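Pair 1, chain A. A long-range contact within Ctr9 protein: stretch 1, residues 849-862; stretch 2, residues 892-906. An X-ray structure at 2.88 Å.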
# COMPACT_ATOMS: atom_id res chain seq x y z
N GLN A 849 1.09 35.80 56.22
CA GLN A 849 2.08 34.74 56.39
C GLN A 849 3.41 35.16 56.98
O GLN A 849 4.10 36.02 56.43
CB GLN A 849 2.32 34.01 55.07
CG GLN A 849 1.26 32.97 54.77
CD GLN A 849 0.99 32.03 55.95
OE1 GLN A 849 0.31 32.39 56.92
NE2 GLN A 849 1.51 30.80 55.86
N LEU A 850 3.78 34.50 58.06
CA LEU A 850 4.90 34.94 58.86
C LEU A 850 6.20 34.94 58.09
O LEU A 850 6.95 35.91 58.11
CB LEU A 850 5.07 34.05 60.09
CG LEU A 850 5.55 34.76 61.36
CD1 LEU A 850 4.63 35.92 61.73
CD2 LEU A 850 5.60 33.76 62.50
N HIS A 851 6.46 33.83 57.42
CA HIS A 851 7.74 33.66 56.77
C HIS A 851 7.87 34.61 55.61
O HIS A 851 8.95 35.14 55.37
CB HIS A 851 7.94 32.24 56.27
CG HIS A 851 6.65 31.53 56.01
ND1 HIS A 851 6.15 31.33 54.75
CD2 HIS A 851 5.75 31.00 56.87
CE1 HIS A 851 4.99 30.70 54.83
NE2 HIS A 851 4.73 30.49 56.11
N PHE A 852 6.79 34.86 54.89
CA PHE A 852 6.94 35.60 53.64
C PHE A 852 7.47 36.98 53.99
O PHE A 852 8.27 37.56 53.26
CB PHE A 852 5.62 35.69 52.89
CG PHE A 852 5.18 34.38 52.33
CD1 PHE A 852 5.61 33.20 52.90
CD2 PHE A 852 4.34 34.31 51.25
CE1 PHE A 852 5.21 31.98 52.39
CE2 PHE A 852 3.94 33.09 50.75
CZ PHE A 852 4.37 31.93 51.32
N LYS A 853 6.99 37.47 55.13
CA LYS A 853 7.46 38.70 55.74
C LYS A 853 8.94 38.61 56.14
O LYS A 853 9.73 39.51 55.82
CB LYS A 853 6.60 39.04 56.97
CG LYS A 853 5.27 39.72 56.64
CD LYS A 853 4.88 40.69 57.75
CE LYS A 853 3.38 40.78 57.96
NZ LYS A 853 3.04 40.69 59.41
N PHE A 854 9.31 37.54 56.84
CA PHE A 854 10.73 37.28 57.11
C PHE A 854 11.56 37.36 55.84
O PHE A 854 12.62 37.96 55.84
CB PHE A 854 10.94 35.90 57.72
CG PHE A 854 12.37 35.62 58.06
CD1 PHE A 854 12.82 35.76 59.35
CD2 PHE A 854 13.26 35.22 57.08
CE1 PHE A 854 14.15 35.48 59.68
CE2 PHE A 854 14.59 34.96 57.40
CZ PHE A 854 15.03 35.09 58.70
N ASN A 855 11.09 36.78 54.75
CA ASN A 855 11.87 36.82 53.52
C ASN A 855 12.12 38.22 52.98
O ASN A 855 13.24 38.50 52.60
CB ASN A 855 11.24 35.96 52.42
CG ASN A 855 11.31 34.50 52.74
OD1 ASN A 855 11.80 34.11 53.80
ND2 ASN A 855 10.79 33.67 51.85
N VAL A 856 11.11 39.08 52.93
CA VAL A 856 11.34 40.44 52.40
C VAL A 856 12.36 41.09 53.30
O VAL A 856 13.26 41.77 52.84
CB VAL A 856 10.10 41.39 52.31
CG1 VAL A 856 9.23 41.05 51.10
CG2 VAL A 856 9.29 41.37 53.59
N ALA A 857 12.24 40.83 54.59
CA ALA A 857 13.15 41.39 55.58
C ALA A 857 14.60 40.92 55.35
O ALA A 857 15.50 41.75 55.13
CB ALA A 857 12.69 41.01 56.96
N PHE A 858 14.80 39.59 55.40
CA PHE A 858 16.10 38.96 55.12
C PHE A 858 16.73 39.56 53.85
O PHE A 858 17.81 40.12 53.88
CB PHE A 858 15.91 37.45 54.94
CG PHE A 858 17.20 36.67 54.87
CD1 PHE A 858 17.82 36.21 56.02
CD2 PHE A 858 17.78 36.39 53.65
CE1 PHE A 858 19.01 35.50 55.95
CE2 PHE A 858 18.97 35.69 53.57
CZ PHE A 858 19.58 35.24 54.73
N VAL A 859 16.02 39.47 52.74
CA VAL A 859 16.57 40.01 51.51
C VAL A 859 17.00 41.47 51.69
O VAL A 859 18.05 41.87 51.20
CB VAL A 859 15.59 39.87 50.33
CG1 VAL A 859 16.17 40.53 49.07
CG2 VAL A 859 15.30 38.40 50.04
N GLN A 860 16.22 42.28 52.40
CA GLN A 860 16.54 43.71 52.55
C GLN A 860 17.83 43.88 53.32
O GLN A 860 18.65 44.74 52.99
CB GLN A 860 15.42 44.48 53.25
CG GLN A 860 14.22 44.75 52.34
CD GLN A 860 13.03 45.31 53.08
OE1 GLN A 860 12.75 44.94 54.23
NE2 GLN A 860 12.31 46.20 52.42
N ILE A 861 18.00 43.05 54.33
CA ILE A 861 19.23 43.04 55.13
C ILE A 861 20.41 42.60 54.26
O ILE A 861 21.51 43.13 54.40
CB ILE A 861 19.08 42.12 56.34
CG1 ILE A 861 17.94 42.63 57.22
CG2 ILE A 861 20.33 42.10 57.17
CD1 ILE A 861 17.66 41.78 58.44
N GLN A 862 20.20 41.65 53.36
CA GLN A 862 21.28 41.22 52.48
C GLN A 862 21.69 42.32 51.51
O GLN A 862 22.87 42.55 51.32
CB GLN A 862 20.91 39.94 51.72
CG GLN A 862 20.64 38.78 52.67
CD GLN A 862 21.83 38.43 53.53
OE1 GLN A 862 22.90 38.12 53.01
NE2 GLN A 862 21.66 38.48 54.86
N LYS A 892 11.46 46.80 61.20
CA LYS A 892 10.05 46.82 61.64
C LYS A 892 9.45 45.44 61.59
O LYS A 892 8.88 44.96 62.58
CB LYS A 892 9.21 47.73 60.75
CG LYS A 892 9.54 49.21 60.90
CD LYS A 892 8.77 50.05 59.90
CE LYS A 892 9.03 51.53 60.11
NZ LYS A 892 8.17 52.33 59.20
N ILE A 893 9.60 44.79 60.44
CA ILE A 893 9.01 43.48 60.19
C ILE A 893 9.57 42.45 61.16
O ILE A 893 8.83 41.72 61.79
CB ILE A 893 9.25 42.97 58.76
CG1 ILE A 893 8.99 44.05 57.71
CG2 ILE A 893 8.35 41.78 58.51
CD1 ILE A 893 9.13 43.59 56.27
N LEU A 894 10.89 42.40 61.27
CA LEU A 894 11.53 41.50 62.22
C LEU A 894 11.04 41.72 63.64
O LEU A 894 10.88 40.76 64.39
CB LEU A 894 13.05 41.69 62.24
CG LEU A 894 13.89 40.89 61.26
CD1 LEU A 894 13.77 41.47 59.87
CD2 LEU A 894 15.35 40.91 61.68
N ASP A 895 10.86 42.98 64.01
CA ASP A 895 10.49 43.32 65.38
C ASP A 895 9.11 42.79 65.67
O ASP A 895 8.89 42.15 66.70
CB ASP A 895 10.57 44.83 65.64
CG ASP A 895 11.97 45.29 66.02
OD1 ASP A 895 12.86 44.45 66.29
OD2 ASP A 895 12.18 46.52 66.07
N GLU A 896 8.19 43.02 64.74
CA GLU A 896 6.83 42.46 64.89
C GLU A 896 6.85 40.93 65.04
O GLU A 896 6.17 40.38 65.91
CB GLU A 896 5.88 42.91 63.76
CG GLU A 896 4.79 43.86 64.26
CD GLU A 896 3.70 44.17 63.23
OE1 GLU A 896 3.48 43.34 62.33
OE2 GLU A 896 3.06 45.24 63.33
N ILE A 897 7.65 40.27 64.22
CA ILE A 897 7.78 38.81 64.24
C ILE A 897 8.24 38.30 65.59
O ILE A 897 7.79 37.26 66.05
CB ILE A 897 8.76 38.31 63.17
CG1 ILE A 897 8.22 38.61 61.76
CG2 ILE A 897 9.03 36.82 63.36
CD1 ILE A 897 9.00 37.97 60.63
N ALA A 898 9.16 39.03 66.21
CA ALA A 898 9.63 38.72 67.56
C ALA A 898 8.47 38.57 68.53
O ALA A 898 8.41 37.60 69.28
CB ALA A 898 10.57 39.81 68.06
N ALA A 899 7.57 39.55 68.49
CA ALA A 899 6.35 39.58 69.32
C ALA A 899 5.33 38.52 68.90
O ALA A 899 4.52 38.07 69.71
CB ALA A 899 5.71 40.96 69.26
N SER A 900 5.36 38.16 67.62
CA SER A 900 4.41 37.20 67.06
C SER A 900 4.63 35.79 67.59
O SER A 900 5.77 35.34 67.73
CB SER A 900 4.48 37.19 65.54
OG SER A 900 3.83 38.34 65.01
N PRO A 901 3.53 35.08 67.89
CA PRO A 901 3.61 33.68 68.27
C PRO A 901 3.85 32.79 67.06
O PRO A 901 3.45 33.16 65.94
CB PRO A 901 2.22 33.41 68.85
CG PRO A 901 1.33 34.31 68.06
CD PRO A 901 2.13 35.55 67.83
N SER A 902 4.48 31.64 67.28
CA SER A 902 4.78 30.68 66.20
C SER A 902 5.74 31.24 65.14
O SER A 902 5.43 31.22 63.94
CB SER A 902 3.50 30.19 65.51
OG SER A 902 2.98 31.18 64.62
N PRO A 903 6.92 31.72 65.57
CA PRO A 903 7.86 32.31 64.62
C PRO A 903 8.62 31.24 63.82
O PRO A 903 8.88 30.16 64.34
CB PRO A 903 8.81 33.07 65.53
CG PRO A 903 8.89 32.20 66.74
CD PRO A 903 7.50 31.65 66.92
N PRO A 904 9.00 31.56 62.56
CA PRO A 904 9.67 30.60 61.68
C PRO A 904 10.97 30.07 62.25
O PRO A 904 11.31 28.90 62.07
CB PRO A 904 9.97 31.42 60.43
CG PRO A 904 9.06 32.58 60.49
CD PRO A 904 8.99 32.90 61.95
N TYR A 905 11.72 30.97 62.87
CA TYR A 905 12.87 30.60 63.68
C TYR A 905 12.59 31.04 65.13
O TYR A 905 11.63 31.77 65.36
CB TYR A 905 14.11 31.30 63.15
CG TYR A 905 14.45 31.03 61.69
CD1 TYR A 905 15.34 30.01 61.34
CD2 TYR A 905 13.95 31.84 60.68
CE1 TYR A 905 15.69 29.80 60.02
CE2 TYR A 905 14.30 31.63 59.36
CZ TYR A 905 15.16 30.61 59.03
OH TYR A 905 15.48 30.43 57.72
N PRO A 906 13.39 30.59 66.10
CA PRO A 906 13.25 31.05 67.50
C PRO A 906 13.27 32.57 67.63
O PRO A 906 14.12 33.21 67.01
CB PRO A 906 14.47 30.47 68.20
CG PRO A 906 14.81 29.25 67.41
CD PRO A 906 14.31 29.44 66.00

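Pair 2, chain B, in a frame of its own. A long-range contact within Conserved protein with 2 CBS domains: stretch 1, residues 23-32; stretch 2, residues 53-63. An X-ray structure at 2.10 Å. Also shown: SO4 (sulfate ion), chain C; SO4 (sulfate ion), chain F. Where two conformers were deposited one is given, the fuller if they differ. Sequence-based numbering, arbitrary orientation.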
# COMPACT_ATOMS: atom_id res chain seq x y z
N THR B 23 16.37 -13.49 -1.86
CA THR B 23 16.75 -12.37 -2.70
C THR B 23 15.57 -11.42 -2.81
O THR B 23 14.45 -11.77 -2.47
CB THR B 23 17.18 -12.81 -4.11
OG1 THR B 23 16.04 -13.32 -4.83
CG2 THR B 23 18.29 -13.86 -4.03
N ILE B 24 15.84 -10.22 -3.31
CA ILE B 24 14.81 -9.22 -3.51
C ILE B 24 13.72 -9.69 -4.48
O ILE B 24 12.54 -9.48 -4.23
CB ILE B 24 15.40 -7.87 -4.01
CG1 ILE B 24 16.33 -7.26 -2.95
CG2 ILE B 24 14.26 -6.91 -4.40
CD1 ILE B 24 17.12 -6.10 -3.44
N ARG B 25 14.13 -10.30 -5.58
CA ARG B 25 13.17 -10.78 -6.58
C ARG B 25 12.37 -11.99 -6.09
O ARG B 25 11.22 -12.17 -6.50
CB ARG B 25 13.86 -11.13 -7.91
CG ARG B 25 12.89 -11.10 -9.09
CD ARG B 25 13.56 -11.38 -10.42
NE ARG B 25 14.76 -10.58 -10.65
CZ ARG B 25 14.82 -9.38 -11.22
NH1 ARG B 25 13.73 -8.76 -11.64
NH2 ARG B 25 15.99 -8.78 -11.37
N GLU B 26 12.97 -12.82 -5.23
CA GLU B 26 12.25 -13.93 -4.63
C GLU B 26 11.09 -13.41 -3.79
O GLU B 26 9.97 -13.94 -3.88
CB GLU B 26 13.18 -14.82 -3.78
CG GLU B 26 14.03 -15.75 -4.63
CD GLU B 26 15.17 -16.39 -3.85
OE1 GLU B 26 15.36 -16.05 -2.66
OE2 GLU B 26 15.88 -17.23 -4.43
N VAL B 27 11.35 -12.38 -2.99
CA VAL B 27 10.31 -11.72 -2.19
C VAL B 27 9.22 -11.14 -3.09
O VAL B 27 8.04 -11.36 -2.86
CB VAL B 27 10.89 -10.60 -1.30
CG1 VAL B 27 9.75 -9.76 -0.66
CG2 VAL B 27 11.83 -11.18 -0.25
N ALA B 28 9.64 -10.39 -4.11
CA ALA B 28 8.72 -9.82 -5.09
C ALA B 28 7.84 -10.87 -5.76
O ALA B 28 6.65 -10.64 -5.96
CB ALA B 28 9.49 -9.03 -6.15
N THR B 29 8.42 -12.02 -6.10
CA THR B 29 7.68 -13.11 -6.76
C THR B 29 6.59 -13.67 -5.84
O THR B 29 5.43 -13.82 -6.26
CB THR B 29 8.65 -14.24 -7.19
OG1 THR B 29 9.58 -13.71 -8.15
CG2 THR B 29 7.89 -15.43 -7.81
N GLU B 30 6.95 -13.92 -4.59
CA GLU B 30 5.99 -14.48 -3.64
C GLU B 30 4.87 -13.49 -3.30
O GLU B 30 3.71 -13.88 -3.19
CB GLU B 30 6.68 -14.96 -2.37
CG GLU B 30 7.67 -16.08 -2.60
CD GLU B 30 7.10 -17.24 -3.38
OE1 GLU B 30 7.76 -17.70 -4.34
OE2 GLU B 30 5.99 -17.70 -3.05
N LEU B 31 5.22 -12.22 -3.14
CA LEU B 31 4.22 -11.18 -2.91
C LEU B 31 3.27 -11.01 -4.10
O LEU B 31 2.05 -10.89 -3.92
CB LEU B 31 4.90 -9.84 -2.60
CG LEU B 31 5.57 -9.66 -1.24
CD1 LEU B 31 6.18 -8.27 -1.17
CD2 LEU B 31 4.57 -9.89 -0.09
N ALA B 32 3.83 -10.99 -5.31
CA ALA B 32 3.03 -10.86 -6.53
C ALA B 32 2.03 -12.01 -6.66
O ALA B 32 0.86 -11.80 -6.95
CB ALA B 32 3.94 -10.83 -7.77
N VAL B 53 11.03 -7.59 7.78
CA VAL B 53 9.95 -7.47 6.81
C VAL B 53 10.43 -6.71 5.58
O VAL B 53 11.28 -5.82 5.66
CB VAL B 53 8.69 -6.79 7.42
CG1 VAL B 53 8.16 -7.62 8.58
CG2 VAL B 53 8.97 -5.33 7.86
N VAL B 54 9.88 -7.10 4.43
CA VAL B 54 10.10 -6.43 3.16
C VAL B 54 8.74 -6.20 2.52
O VAL B 54 7.99 -7.14 2.28
CB VAL B 54 10.96 -7.29 2.20
CG1 VAL B 54 11.19 -6.55 0.88
CG2 VAL B 54 12.28 -7.65 2.85
N SER B 55 8.41 -4.93 2.27
CA SER B 55 7.17 -4.61 1.59
C SER B 55 7.44 -4.18 0.16
O SER B 55 8.59 -3.92 -0.22
CB SER B 55 6.40 -3.52 2.33
OG SER B 55 7.14 -2.32 2.32
N GLU B 56 6.38 -4.12 -0.63
CA GLU B 56 6.41 -3.59 -1.98
C GLU B 56 6.99 -2.18 -2.02
O GLU B 56 7.58 -1.77 -3.03
CB GLU B 56 5.00 -3.61 -2.58
CG GLU B 56 3.98 -2.79 -1.84
CD GLU B 56 2.56 -3.06 -2.29
OE1 GLU B 56 1.66 -3.00 -1.45
OE2 GLU B 56 2.35 -3.35 -3.48
N ARG B 57 6.83 -1.44 -0.92
CA ARG B 57 7.44 -0.13 -0.79
C ARG B 57 8.97 -0.18 -0.74
O ARG B 57 9.64 0.70 -1.29
CB ARG B 57 6.91 0.59 0.43
CG ARG B 57 7.47 1.99 0.52
CD ARG B 57 6.47 2.98 1.06
NE ARG B 57 5.29 3.06 0.20
CZ ARG B 57 4.31 3.93 0.39
NH1 ARG B 57 4.37 4.82 1.37
NH2 ARG B 57 3.26 3.92 -0.42
N ASP B 58 9.51 -1.19 -0.07
CA ASP B 58 10.96 -1.38 -0.01
C ASP B 58 11.49 -1.80 -1.38
O ASP B 58 12.56 -1.36 -1.81
CB ASP B 58 11.33 -2.42 1.05
CG ASP B 58 10.92 -1.99 2.45
OD1 ASP B 58 11.29 -0.87 2.89
OD2 ASP B 58 10.24 -2.79 3.13
N ILE B 59 10.74 -2.65 -2.06
CA ILE B 59 11.07 -3.08 -3.41
C ILE B 59 11.02 -1.88 -4.38
O ILE B 59 11.87 -1.75 -5.27
CB ILE B 59 10.15 -4.23 -3.86
CG1 ILE B 59 10.51 -5.50 -3.05
CG2 ILE B 59 10.25 -4.47 -5.38
CD1 ILE B 59 9.44 -6.57 -3.01
N LEU B 60 10.03 -1.01 -4.19
CA LEU B 60 9.89 0.21 -4.98
C LEU B 60 11.18 1.04 -4.88
O LEU B 60 11.72 1.49 -5.89
CB LEU B 60 8.69 1.02 -4.47
CG LEU B 60 8.27 2.28 -5.22
CD1 LEU B 60 7.46 1.90 -6.44
CD2 LEU B 60 7.43 3.20 -4.32
N ARG B 61 11.64 1.25 -3.65
CA ARG B 61 12.87 2.01 -3.40
C ARG B 61 14.08 1.35 -4.05
O ARG B 61 14.97 2.03 -4.58
CB ARG B 61 13.09 2.18 -1.89
CG ARG B 61 14.42 2.86 -1.53
CD ARG B 61 14.60 3.03 -0.02
NE ARG B 61 14.28 1.81 0.72
CZ ARG B 61 15.05 0.73 0.78
NH1 ARG B 61 14.64 -0.32 1.49
NH2 ARG B 61 16.22 0.68 0.15
N ALA B 62 14.12 0.02 -4.01
CA ALA B 62 15.18 -0.78 -4.63
C ALA B 62 15.27 -0.52 -6.13
O ALA B 62 16.35 -0.34 -6.67
CB ALA B 62 14.94 -2.27 -4.36
N VAL B 63 14.11 -0.51 -6.78
CA VAL B 63 13.98 -0.20 -8.20
C VAL B 63 14.49 1.22 -8.49
O VAL B 63 15.33 1.41 -9.36
CB VAL B 63 12.50 -0.35 -8.66
CG1 VAL B 63 12.29 0.18 -10.08
CG2 VAL B 63 12.04 -1.80 -8.56
S SO4 C . 4.16 -0.63 3.98
O1 SO4 C . 3.74 0.76 4.17
O2 SO4 C . 3.64 -1.43 5.09
O3 SO4 C . 3.63 -1.18 2.74
O4 SO4 C . 5.61 -0.65 3.97
S SO4 F . -0.05 5.75 0.53
O1 SO4 F . -0.18 6.18 -0.86
O2 SO4 F . -0.62 6.75 1.42
O3 SO4 F . -0.76 4.50 0.72
O4 SO4 F . 1.35 5.58 0.84

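What backbone arrangement do the two pairs share? In each, a helix from the first stretch packs against a helix from the second, the two running in roughly opposite directions. The angle between the N-to-C directions is 142° in pair 1, with a closest approach of the axes of 9.2 Å, and 135° in pair 2, with 10.6 Å. Fourteen central residues superpose with an RMSD of 0.7 Å. Gln A849 to Phe A858 match Thr B23 to Ala B32, and Ile A893 to Ser A900 match Ser B55 to Ala B62.

Which position is most alike in the two interfaces? Ile A897 and Ile B59 coincide closely, their CA atoms 0.4 Å apart after superposition, and both carry the m, t rotamer. Both face the same two positions of the first helix, Leu A850 and Phe A854 in pair 1, Ile B24 and Ala B28 in pair 2. Ile A897 CD1 lies 3.8 Å from Leu A850 O and 4.1 Å from Phe A854 CB. Of the two, only Ile B59 is a knob in a full hole, formed by Ile B24, Val B27, Ala B28 and Leu B31; its CD1 lies 4.0 Å from Ala B28 CB and 4.1 Å from Leu B31 CD1.

Where does pair 1 place its own knob? Ile A893 sits among Lys A853, Val A856, Ala A857 and Gln A860, with its CD1 3.5 Å from Val A856 CG2. Its match, Ser B55, comes just before the helix of pair 2; its CB points away from the first helix, and its OG donates a hydrogen bond to a sulfate, 2.8 Å from O4 of that ion (chain C). Leu B31 matches Ala A857. Ala A857 CB is in very tight contact with Leu A894 CD1, at 3.1 Å, whereas the longer Leu B31 reaches with CD1 to within 4.2 Å of Glu B56 N.

How do other matched side chains fill the space? Leu A850 CD2 lies 3.5 Å from Pro A904 CD, while Ile B24 CG2 lies 4.2 Å from Ile B59 CG1. Phe A854 occupies the position of Ala B28 with a large ring, and Tyr A905 CE2 lies over one face of it, 3.6 Å from Phe A854 CZ; the two planes meet obliquely at 41°. Lys A853, matching Val B27, packs its CB 3.6 Å from Ile A893 CG2 and forms a long salt bridge, NZ to Glu A896 OE1 4.0 Å. Val B27 makes a purely apolar contact, its CG1 3.8 Å from Val B54 CG1. Neither pair has a hydrogen bond between its stretches, and most side-chain contacts are apolar; the total surface buried is 690 Å² in pair 1 and 293 Å² in pair 2.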